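PDB 5UL3: OxsB protein from Bacillus megaterium, which catalyses the cobalamin- and S-adenosylmethionine-dependent oxidative ring contraction of dAMP to an oxetane aldehyde, a step in the biosynthesis of oxetanocin A. Local coordinates for residues Cys313-Cys321 / Leu443-Thr451; Phe476-Leu486 / Thr583-Ser594. All blocks are in the same frame, centred on the assembly; numbering follows the deposited sequence.

Contact 1 of 2, residues Cys313-Cys321 / Leu443-Thr451; sequences CDYSRCTFC and LKRYGKGTT. With SF4 (iron/sulfur cluster), chain B.
Thr319 reaches the end of helix 440-445 with both backbone and side chain. Its N-H is given to Tyr446 O, which it meets from above the carbonyl plane, while OG1, lodged between its own N and carbonyl carbon (chi1 61°), donates to Arg445 O in the carbonyl plane, on a lone pair, at 2.7 Å. Gly447, whose positive phi closes a Schellman motif at this helix end, lets the two backbones come close: Cys318 CA and Gly447 CA are 4.4 Å apart, and Arg317 O and Thr319 CG2 lie close around the glycine. The same Tyr446 O also receives a CA-H...O contact from Cys318 CA at 3.3 Å. Tyr315 belongs to this close fit as well, its OH donating to Gly447 O (2.7 Å). Alongside, Phe320 turns its ring edge to the face of Tyr446 in a T-shaped pair, planes at 78°. Lys448 CD lies at the edge of the Phe320 ring, and in the modelled conformer the twice-bent lysine chain brings NZ to 3.6 Å from Cys318 SG; its ammonium donates to Gly434 O. The loose, solvent side is at Arg317, which leads its guanidinium away from 443-451 toward a bound buffer molecule, and at exposed Gly449, which adds only a slight touch. Cys313, Cys318 and Cys321 bind three irons of the cluster, Cys318 SG to FE1 at 2.2 Å, leaving FE2 without a cysteine: the three-cysteine [4Fe-4S] loop of a radical SAM enzyme, whose remaining iron is the one S-adenosylmethionine can ligate.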
loop_
_atom_site.group_PDB
_atom_site.type_symbol
_atom_site.label_atom_id
_atom_site.label_comp_id
_atom_site.label_asym_id
_atom_site.label_seq_id
_atom_site.Cartn_x
_atom_site.Cartn_y
_atom_site.Cartn_z
ATOM N N CYS A 313 -7.629 4.169 -10.257
ATOM C CA CYS A 313 -7.522 3.086 -11.221
ATOM C C CYS A 313 -8.443 3.437 -12.381
ATOM O O CYS A 313 -9.634 3.645 -12.163
ATOM C CB CYS A 313 -7.943 1.758 -10.605
ATOM S SG CYS A 313 -7.845 0.363 -11.794
ATOM N N ASP A 314 -7.895 3.514 -13.590
ATOM C CA ASP A 314 -8.742 3.852 -14.730
ATOM C C ASP A 314 -9.634 2.689 -15.137
ATOM O O ASP A 314 -10.652 2.913 -15.803
ATOM C CB ASP A 314 -7.895 4.322 -15.915
ATOM C CG ASP A 314 -6.731 3.407 -16.209
ATOM O OD1 ASP A 314 -6.943 2.198 -16.436
ATOM O OD2 ASP A 314 -5.591 3.915 -16.237
ATOM N N TYR A 315 -9.291 1.461 -14.729
ATOM C CA TYR A 315 -10.132 0.301 -15.031
ATOM C C TYR A 315 -11.322 0.227 -14.080
ATOM O O TYR A 315 -12.478 0.345 -14.503
ATOM C CB TYR A 315 -9.304 -0.984 -14.964
ATOM C CG TYR A 315 -10.076 -2.219 -15.345
ATOM C CD1 TYR A 315 -10.580 -2.376 -16.638
ATOM C CD2 TYR A 315 -10.277 -3.245 -14.427
ATOM C CE1 TYR A 315 -11.281 -3.534 -16.998
ATOM C CE2 TYR A 315 -10.990 -4.411 -14.794
ATOM C CZ TYR A 315 -11.482 -4.531 -16.069
ATOM O OH TYR A 315 -12.181 -5.689 -16.394
ATOM N N SER A 316 -11.051 -0.008 -12.789
ATOM C CA SER A 316 -12.023 0.143 -11.705
ATOM C C SER A 316 -13.205 -0.820 -11.818
ATOM O O SER A 316 -14.246 -0.593 -11.201
ATOM C CB SER A 316 -12.527 1.592 -11.614
ATOM O OG SER A 316 -11.631 2.430 -10.898
ATOM N N ARG A 317 -13.061 -1.923 -12.557
ATOM C CA ARG A 317 -14.171 -2.828 -12.815
ATOM C C ARG A 317 -14.069 -4.174 -12.127
ATOM O O ARG A 317 -14.998 -4.987 -12.260
ATOM C CB ARG A 317 -14.313 -3.056 -14.315
ATOM C CG ARG A 317 -14.844 -1.855 -15.025
ATOM C CD ARG A 317 -14.836 -2.153 -16.506
ATOM N NE ARG A 317 -15.526 -1.163 -17.318
ATOM C CZ ARG A 317 -15.021 0.015 -17.675
ATOM N NH1 ARG A 317 -13.821 0.420 -17.247
ATOM N NH2 ARG A 317 -15.734 0.807 -18.454
ATOM N N CYS A 318 -12.971 -4.459 -11.433
ATOM C CA CYS A 318 -12.856 -5.738 -10.740
ATOM C C CYS A 318 -13.916 -5.818 -9.648
ATOM O O CYS A 318 -14.100 -4.875 -8.876
ATOM C CB CYS A 318 -11.448 -5.904 -10.161
ATOM S SG CYS A 318 -10.196 -5.736 -11.448
ATOM N N THR A 319 -14.651 -6.933 -9.607
ATOM C CA THR A 319 -15.872 -6.938 -8.814
ATOM C C THR A 319 -15.612 -7.013 -7.323
ATOM O O THR A 319 -16.520 -6.715 -6.541
ATOM C CB THR A 319 -16.768 -8.099 -9.231
ATOM O OG1 THR A 319 -16.071 -9.332 -8.994
ATOM C CG2 THR A 319 -17.101 -7.959 -10.716
ATOM N N PHE A 320 -14.411 -7.431 -6.916
ATOM C CA PHE A 320 -14.024 -7.528 -5.518
ATOM C C PHE A 320 -13.316 -6.272 -5.005
ATOM O O PHE A 320 -12.946 -6.220 -3.829
ATOM C CB PHE A 320 -13.095 -8.739 -5.328
ATOM C CG PHE A 320 -11.873 -8.682 -6.205
ATOM C CD1 PHE A 320 -10.740 -7.972 -5.806
ATOM C CD2 PHE A 320 -11.872 -9.285 -7.463
ATOM C CE1 PHE A 320 -9.625 -7.882 -6.619
ATOM C CE2 PHE A 320 -10.771 -9.199 -8.285
ATOM C CZ PHE A 320 -9.633 -8.493 -7.867
ATOM N N CYS A 321 -13.105 -5.274 -5.849
ATOM C CA CYS A 321 -12.299 -4.107 -5.495
ATOM C C CYS A 321 -13.199 -2.878 -5.374
ATOM O O CYS A 321 -13.601 -2.304 -6.397
ATOM C CB CYS A 321 -11.224 -3.897 -6.570
ATOM S SG CYS A 321 -9.995 -2.574 -6.234
ATOM N N LEU A 443 -12.538 -15.564 -13.793
ATOM C CA LEU A 443 -12.052 -14.239 -14.168
ATOM C C LEU A 443 -13.207 -13.306 -14.515
ATOM O O LEU A 443 -13.178 -12.112 -14.194
ATOM C CB LEU A 443 -11.082 -14.347 -15.345
ATOM C CG LEU A 443 -9.686 -14.841 -14.942
ATOM C CD1 LEU A 443 -8.907 -15.256 -16.178
ATOM C CD2 LEU A 443 -8.927 -13.738 -14.172
ATOM N N LYS A 444 -14.242 -13.835 -15.169
ATOM C CA LYS A 444 -15.382 -12.995 -15.497
ATOM C C LYS A 444 -16.189 -12.636 -14.247
ATOM O O LYS A 444 -16.659 -11.495 -14.121
ATOM C CB LYS A 444 -16.251 -13.700 -16.551
ATOM C CG LYS A 444 -17.312 -12.813 -17.158
ATOM C CD LYS A 444 -18.062 -13.575 -18.243
ATOM C CE LYS A 444 -19.538 -13.211 -18.269
ATOM N NZ LYS A 444 -20.324 -14.241 -19.008
ATOM N N ARG A 445 -16.387 -13.593 -13.328
ATOM C CA ARG A 445 -17.047 -13.277 -12.062
ATOM C C ARG A 445 -16.252 -12.234 -11.285
ATOM O O ARG A 445 -16.834 -11.426 -10.555
ATOM C CB ARG A 445 -17.190 -14.517 -11.181
ATOM C CG ARG A 445 -18.205 -15.559 -11.643
ATOM C CD ARG A 445 -18.600 -16.432 -10.462
ATOM N NE ARG A 445 -17.502 -17.237 -9.903
ATOM C CZ ARG A 445 -16.981 -18.313 -10.486
ATOM N NH1 ARG A 445 -17.430 -18.738 -11.671
ATOM N NH2 ARG A 445 -16.007 -18.976 -9.882
ATOM N N TYR A 446 -14.931 -12.248 -11.437
ATOM C CA TYR A 446 -14.042 -11.271 -10.809
ATOM C C TYR A 446 -13.994 -9.944 -11.564
ATOM O O TYR A 446 -13.366 -8.993 -11.080
ATOM C CB TYR A 446 -12.630 -11.868 -10.696
ATOM C CG TYR A 446 -12.473 -12.956 -9.650
ATOM C CD1 TYR A 446 -13.529 -13.329 -8.818
ATOM C CD2 TYR A 446 -11.249 -13.593 -9.474
ATOM C CE1 TYR A 446 -13.369 -14.314 -7.859
ATOM C CE2 TYR A 446 -11.083 -14.589 -8.536
ATOM C CZ TYR A 446 -12.132 -14.938 -7.716
ATOM O OH TYR A 446 -11.939 -15.911 -6.767
ATOM N N GLY A 447 -14.654 -9.847 -12.718
ATOM C CA GLY A 447 -14.623 -8.631 -13.507
ATOM C C GLY A 447 -13.247 -8.235 -13.993
ATOM O O GLY A 447 -13.013 -7.047 -14.253
ATOM N N LYS A 448 -12.339 -9.205 -14.156
ATOM C CA LYS A 448 -10.948 -8.902 -14.489
ATOM C C LYS A 448 -10.753 -8.546 -15.955
ATOM O O LYS A 448 -9.781 -7.856 -16.288
ATOM C CB LYS A 448 -10.035 -10.087 -14.132
ATOM C CG LYS A 448 -9.918 -10.416 -12.646
ATOM C CD LYS A 448 -9.332 -9.254 -11.837
ATOM C CE LYS A 448 -7.979 -8.808 -12.361
ATOM N NZ LYS A 448 -7.313 -7.884 -11.390
ATOM N N GLY A 449 -11.644 -8.996 -16.842
ATOM C CA GLY A 449 -11.530 -8.667 -18.250
ATOM C C GLY A 449 -10.473 -9.445 -19.008
ATOM O O GLY A 449 -10.290 -9.206 -20.209
ATOM N N THR A 450 -9.793 -10.379 -18.360
ATOM C CA THR A 450 -8.676 -11.118 -18.921
ATOM C C THR A 450 -9.049 -12.575 -19.162
ATOM O O THR A 450 -10.070 -13.086 -18.676
ATOM C CB THR A 450 -7.468 -11.039 -17.970
ATOM O OG1 THR A 450 -7.889 -11.466 -16.670
ATOM C CG2 THR A 450 -6.927 -9.625 -17.884
ATOM N N THR A 451 -8.188 -13.266 -19.904
ATOM C CA THR A 451 -8.299 -14.712 -20.043
ATOM C C THR A 451 -7.126 -15.396 -19.354
ATOM O O THR A 451 -6.094 -14.781 -19.069
ATOM C CB THR A 451 -8.330 -15.157 -21.514
ATOM O OG1 THR A 451 -7.066 -14.875 -22.121
ATOM C CG2 THR A 451 -9.428 -14.434 -22.283
HETATM FE FE1 SF4 B . -8.992 -4.134 -10.436
HETATM FE FE2 SF4 B . -6.515 -3.539 -9.497
HETATM FE FE3 SF4 B . -8.815 -2.717 -8.149
HETATM FE FE4 SF4 B . -8.132 -1.531 -10.515
HETATM S S1 SF4 B . -6.936 -1.457 -8.544
HETATM S S2 SF4 B . -10.229 -2.255 -9.913
HETATM S S3 SF4 B . -7.283 -3.340 -11.656
HETATM S S4 SF4 B . -8.077 -4.878 -8.494
#

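Contact 2 of 2, residues Phe476-Leu486 / Thr583-Ser594; sequences FDQLMKGLDNL and TSFVDKTNGNLS. With EDO (1,2-ethanediol), chain Q.
The side-chain amide of Asn590 spends both N-H groups on the backbone of 476-486. ND2 donates to Gly482 O at 2.9 Å, almost straight at 170°, and to Met480 O at 3.1 Å; both acceptors lie close to the amide plane, although ND2 stands above the plane of each carbonyl. The two bonds fix the amide's rotation, and Leu483 CD2 packs against OD1. Asp587, with CG anti to the backbone N (chi1 -177°), accepts from Gly482 N at OD2, 2.8 Å away, on the anti side of the carboxylate and well out of its plane, while OD1 takes Asn590 N from above that plane as an N-cap. One carboxylate thus serves loop and helix start. Val586 N donates to Gln478 O at 2.9 Å, and one water gives its hydrogens to Gln478 O and Met480 O while accepting from Asp587 N, so each of these carbonyls has two donors. Gln478 NE2 is satisfied by Met544 O, and Lys481 NZ is paired with Glu563 in a salt bridge, but Ser584 O, buried against Gln478 CG, has no partner in the model. Apolar contacts flank the polar strip: Gln478 CG sits over the centre of the Phe585 ring, 3.9 Å from its centroid, and Ser594 CA covers a face of Phe476. Leu593 CD1 rests against both Leu483 CD2 (3.6 Å) and Leu486 CD1. The site is an Asp N-cap at the start of helix 588-617, whose first turn docks on the loop after strand 470-473, joining the AdoMet radical domain to the helical C-terminal region.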
loop_
_atom_site.group_PDB
_atom_site.type_symbol
_atom_site.label_atom_id
_atom_site.label_comp_id
_atom_site.label_asym_id
_atom_site.label_seq_id
_atom_site.Cartn_x
_atom_site.Cartn_y
_atom_site.Cartn_z
ATOM N N PHE A 476 -10.729 -19.634 -4.202
ATOM C CA PHE A 476 -12.118 -19.906 -3.848
ATOM C C PHE A 476 -12.944 -18.625 -3.873
ATOM O O PHE A 476 -12.502 -17.581 -3.387
ATOM C CB PHE A 476 -12.191 -20.529 -2.452
ATOM C CG PHE A 476 -11.403 -21.809 -2.305
ATOM C CD1 PHE A 476 -11.904 -23.008 -2.807
ATOM C CD2 PHE A 476 -10.190 -21.823 -1.632
ATOM C CE1 PHE A 476 -11.201 -24.190 -2.658
ATOM C CE2 PHE A 476 -9.473 -23.012 -1.484
ATOM C CZ PHE A 476 -9.984 -24.198 -1.992
ATOM N N ASP A 477 -14.154 -18.694 -4.435
ATOM C CA ASP A 477 -15.085 -17.584 -4.267
ATOM C C ASP A 477 -16.490 -18.141 -4.089
ATOM O O ASP A 477 -16.813 -19.223 -4.585
ATOM C CB ASP A 477 -15.038 -16.569 -5.424
ATOM C CG ASP A 477 -15.635 -17.099 -6.723
ATOM O OD1 ASP A 477 -15.072 -18.053 -7.289
ATOM O OD2 ASP A 477 -16.634 -16.505 -7.210
ATOM N N GLN A 478 -17.314 -17.375 -3.371
ATOM C CA GLN A 478 -18.546 -17.904 -2.801
ATOM C C GLN A 478 -19.593 -18.226 -3.858
ATOM O O GLN A 478 -20.459 -19.073 -3.612
ATOM C CB GLN A 478 -19.110 -16.913 -1.776
ATOM C CG GLN A 478 -18.310 -16.830 -0.465
ATOM C CD GLN A 478 -17.137 -15.850 -0.513
ATOM O OE1 GLN A 478 -16.774 -15.330 -1.572
ATOM N NE2 GLN A 478 -16.558 -15.584 0.650
ATOM N N LEU A 479 -19.532 -17.600 -5.028
ATOM C CA LEU A 479 -20.529 -17.867 -6.057
ATOM C C LEU A 479 -20.128 -18.999 -6.993
ATOM O O LEU A 479 -20.878 -19.296 -7.930
ATOM C CB LEU A 479 -20.811 -16.593 -6.865
ATOM C CG LEU A 479 -21.349 -15.446 -6.005
ATOM C CD1 LEU A 479 -21.654 -14.197 -6.825
ATOM C CD2 LEU A 479 -22.588 -15.911 -5.243
ATOM N N MET A 480 -18.988 -19.647 -6.757
ATOM C CA MET A 480 -18.539 -20.733 -7.618
ATOM C C MET A 480 -19.426 -21.959 -7.431
ATOM O O MET A 480 -19.675 -22.394 -6.302
ATOM C CB MET A 480 -17.090 -21.113 -7.302
ATOM C CG MET A 480 -16.493 -22.158 -8.264
ATOM S SD MET A 480 -14.894 -22.767 -7.673
ATOM C CE MET A 480 -13.907 -21.248 -7.740
ATOM N N LYS A 481 -19.869 -22.530 -8.542
ATOM C CA LYS A 481 -20.713 -23.720 -8.545
ATOM C C LYS A 481 -19.934 -24.869 -9.162
ATOM O O LYS A 481 -19.462 -24.763 -10.300
ATOM C CB LYS A 481 -22.010 -23.463 -9.314
ATOM C CG LYS A 481 -22.962 -22.531 -8.586
ATOM C CD LYS A 481 -24.317 -22.434 -9.274
ATOM C CE LYS A 481 -25.281 -21.623 -8.423
ATOM N NZ LYS A 481 -26.603 -21.464 -9.087
ATOM N N GLY A 482 -19.816 -25.960 -8.417
ATOM C CA GLY A 482 -19.100 -27.131 -8.882
ATOM C C GLY A 482 -17.600 -26.958 -8.766
ATOM O O GLY A 482 -17.093 -25.928 -8.324
ATOM N N LEU A 483 -16.877 -27.986 -9.206
ATOM C CA LEU A 483 -15.429 -28.053 -9.065
ATOM C C LEU A 483 -14.667 -27.637 -10.322
ATOM O O LEU A 483 -13.432 -27.563 -10.276
ATOM C CB LEU A 483 -15.012 -29.477 -8.663
ATOM C CG LEU A 483 -15.536 -29.990 -7.319
ATOM C CD1 LEU A 483 -15.247 -31.483 -7.136
ATOM C CD2 LEU A 483 -14.946 -29.195 -6.157
ATOM N N ASP A 484 -15.362 -27.351 -11.432
ATOM C CA ASP A 484 -14.683 -27.090 -12.704
ATOM C C ASP A 484 -13.685 -25.938 -12.591
ATOM O O ASP A 484 -12.569 -26.020 -13.114
ATOM C CB ASP A 484 -15.699 -26.770 -13.805
ATOM C CG ASP A 484 -16.397 -28.003 -14.341
ATOM O OD1 ASP A 484 -16.047 -29.123 -13.915
ATOM O OD2 ASP A 484 -17.297 -27.839 -15.195
ATOM N N ASN A 485 -14.091 -24.831 -11.962
ATOM C CA ASN A 485 -13.188 -23.680 -11.865
ATOM C C ASN A 485 -11.952 -23.998 -11.027
ATOM O O ASN A 485 -10.868 -23.468 -11.308
ATOM C CB ASN A 485 -13.899 -22.469 -11.260
ATOM C CG ASN A 485 -14.983 -21.889 -12.165
ATOM O OD1 ASN A 485 -15.705 -21.001 -11.754
ATOM N ND2 ASN A 485 -15.111 -22.407 -13.381
ATOM N N LEU A 486 -12.086 -24.847 -10.004
ATOM C CA LEU A 486 -10.900 -25.230 -9.233
ATOM C C LEU A 486 -9.954 -26.063 -10.080
ATOM O O LEU A 486 -8.738 -25.857 -10.043
ATOM C CB LEU A 486 -11.291 -25.991 -7.961
ATOM C CG LEU A 486 -12.205 -25.284 -6.946
ATOM C CD1 LEU A 486 -12.527 -26.218 -5.790
ATOM C CD2 LEU A 486 -11.608 -23.945 -6.436
ATOM N N THR A 583 -19.324 -14.223 4.574
ATOM C CA THR A 583 -20.191 -14.781 3.539
ATOM C C THR A 583 -19.951 -16.275 3.378
ATOM O O THR A 583 -18.798 -16.716 3.286
ATOM C CB THR A 583 -19.949 -14.086 2.189
ATOM O OG1 THR A 583 -19.901 -12.662 2.374
ATOM C CG2 THR A 583 -21.054 -14.439 1.179
ATOM N N SER A 584 -21.036 -17.046 3.325
ATOM C CA SER A 584 -20.960 -18.477 3.071
ATOM C C SER A 584 -20.981 -18.751 1.569
ATOM O O SER A 584 -21.312 -17.886 0.757
ATOM C CB SER A 584 -22.109 -19.214 3.761
ATOM O OG SER A 584 -22.076 -19.034 5.167
ATOM N N PHE A 585 -20.619 -19.980 1.205
ATOM C CA PHE A 585 -20.541 -20.384 -0.194
ATOM C C PHE A 585 -21.871 -20.962 -0.654
ATOM O O PHE A 585 -22.506 -21.725 0.075
ATOM C CB PHE A 585 -19.444 -21.433 -0.393
ATOM C CG PHE A 585 -18.042 -20.877 -0.314
ATOM C CD1 PHE A 585 -17.536 -20.387 0.881
ATOM C CD2 PHE A 585 -17.234 -20.872 -1.431
ATOM C CE1 PHE A 585 -16.242 -19.875 0.954
ATOM C CE2 PHE A 585 -15.941 -20.356 -1.380
ATOM C CZ PHE A 585 -15.444 -19.860 -0.175
ATOM N N VAL A 586 -22.264 -20.618 -1.883
ATOM C CA VAL A 586 -23.502 -21.147 -2.446
ATOM C C VAL A 586 -23.371 -22.640 -2.734
ATOM O O VAL A 586 -24.370 -23.372 -2.712
ATOM C CB VAL A 586 -23.904 -20.354 -3.703
ATOM C CG1 VAL A 586 -23.025 -20.724 -4.898
ATOM C CG2 VAL A 586 -25.377 -20.586 -4.025
ATOM N N ASP A 587 -22.150 -23.118 -2.985
ATOM C CA ASP A 587 -21.865 -24.538 -3.172
ATOM C C ASP A 587 -21.215 -25.061 -1.890
ATOM O O ASP A 587 -20.066 -24.721 -1.587
ATOM C CB ASP A 587 -20.968 -24.724 -4.399
ATOM C CG ASP A 587 -20.667 -26.178 -4.713
ATOM O OD1 ASP A 587 -20.257 -26.936 -3.808
ATOM O OD2 ASP A 587 -20.804 -26.552 -5.894
ATOM N N LYS A 588 -21.947 -25.898 -1.139
ATOM C CA LYS A 588 -21.466 -26.346 0.173
ATOM C C LYS A 588 -20.152 -27.110 0.086
ATOM O O LYS A 588 -19.335 -27.034 1.009
ATOM C CB LYS A 588 -22.506 -27.230 0.861
ATOM C CG LYS A 588 -23.682 -26.498 1.493
ATOM C CD LYS A 588 -24.406 -27.420 2.482
ATOM C CE LYS A 588 -25.760 -26.864 2.902
ATOM N NZ LYS A 588 -26.755 -26.914 1.792
ATOM N N THR A 589 -19.943 -27.875 -0.988
ATOM C CA THR A 589 -18.671 -28.569 -1.158
ATOM C C THR A 589 -17.523 -27.571 -1.262
ATOM O O THR A 589 -16.513 -27.681 -0.548
ATOM C CB THR A 589 -18.713 -29.459 -2.402
ATOM O OG1 THR A 589 -19.815 -30.374 -2.306
ATOM C CG2 THR A 589 -17.437 -30.254 -2.517
ATOM N N ASN A 590 -17.674 -26.583 -2.142
ATOM C CA ASN A 590 -16.660 -25.536 -2.271
ATOM C C ASN A 590 -16.441 -24.803 -0.953
ATOM O O ASN A 590 -15.294 -24.539 -0.567
ATOM C CB ASN A 590 -17.052 -24.578 -3.389
ATOM C CG ASN A 590 -16.924 -25.217 -4.753
ATOM O OD1 ASN A 590 -16.288 -26.260 -4.887
ATOM N ND2 ASN A 590 -17.513 -24.598 -5.773
ATOM N N GLY A 591 -17.520 -24.490 -0.228
ATOM C CA GLY A 591 -17.362 -23.929 1.111
ATOM C C GLY A 591 -16.587 -24.831 2.055
ATOM O O GLY A 591 -15.763 -24.363 2.853
ATOM N N ASN A 592 -16.844 -26.139 1.992
ATOM C CA ASN A 592 -16.102 -27.076 2.829
ATOM C C ASN A 592 -14.634 -27.144 2.423
ATOM O O ASN A 592 -13.756 -27.278 3.282
ATOM C CB ASN A 592 -16.728 -28.473 2.760
ATOM C CG ASN A 592 -18.096 -28.536 3.399
ATOM O OD1 ASN A 592 -18.482 -27.649 4.161
ATOM N ND2 ASN A 592 -18.839 -29.600 3.098
ATOM N N LEU A 593 -14.353 -27.069 1.124
ATOM C CA LEU A 593 -12.972 -27.101 0.662
ATOM C C LEU A 593 -12.224 -25.838 1.081
ATOM O O LEU A 593 -11.058 -25.903 1.494
ATOM C CB LEU A 593 -12.938 -27.262 -0.852
ATOM C CG LEU A 593 -13.306 -28.626 -1.424
ATOM C CD1 LEU A 593 -13.468 -28.465 -2.931
ATOM C CD2 LEU A 593 -12.236 -29.639 -1.098
ATOM N N SER A 594 -12.891 -24.686 0.995
ATOM C CA SER A 594 -12.290 -23.437 1.449
ATOM C C SER A 594 -12.006 -23.488 2.944
ATOM O O SER A 594 -10.918 -23.113 3.394
ATOM C CB SER A 594 -13.208 -22.261 1.109
ATOM O OG SER A 594 -12.872 -21.100 1.866
HETATM C C1 EDO Q . -22.535 -31.710 1.556
HETATM O O1 EDO Q . -22.856 -30.609 2.416
HETATM C C2 EDO Q . -21.290 -31.365 0.750
HETATM O O2 EDO Q . -21.252 -32.133 -0.455
HETATM O O HOH W 1 -19.647 -21.664 -3.747
#

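Overall arrangement
From the N terminus, the chain passes through the N-terminal and cobalamin-binding domains before strand 305-311 leads into the cluster loop. Contact 1 then closes a span of 121 residues, carrying most of the strands of the partial barrel, by returning helix 440-445 to that loop. Helix 452-464 and strand 470-473 follow, and contact 2 closes a span of 96 residues, over a third of it helix. The two closures are in series, neither nested nor crossed, with centres about 19 Å apart. Arg445 couples them: its NH2 forms a salt bridge with Asp477 and a probable hydrogen bond with Asn485, so the loop 476-486 that docks on helix 588-617 is also tied to helix 440-445.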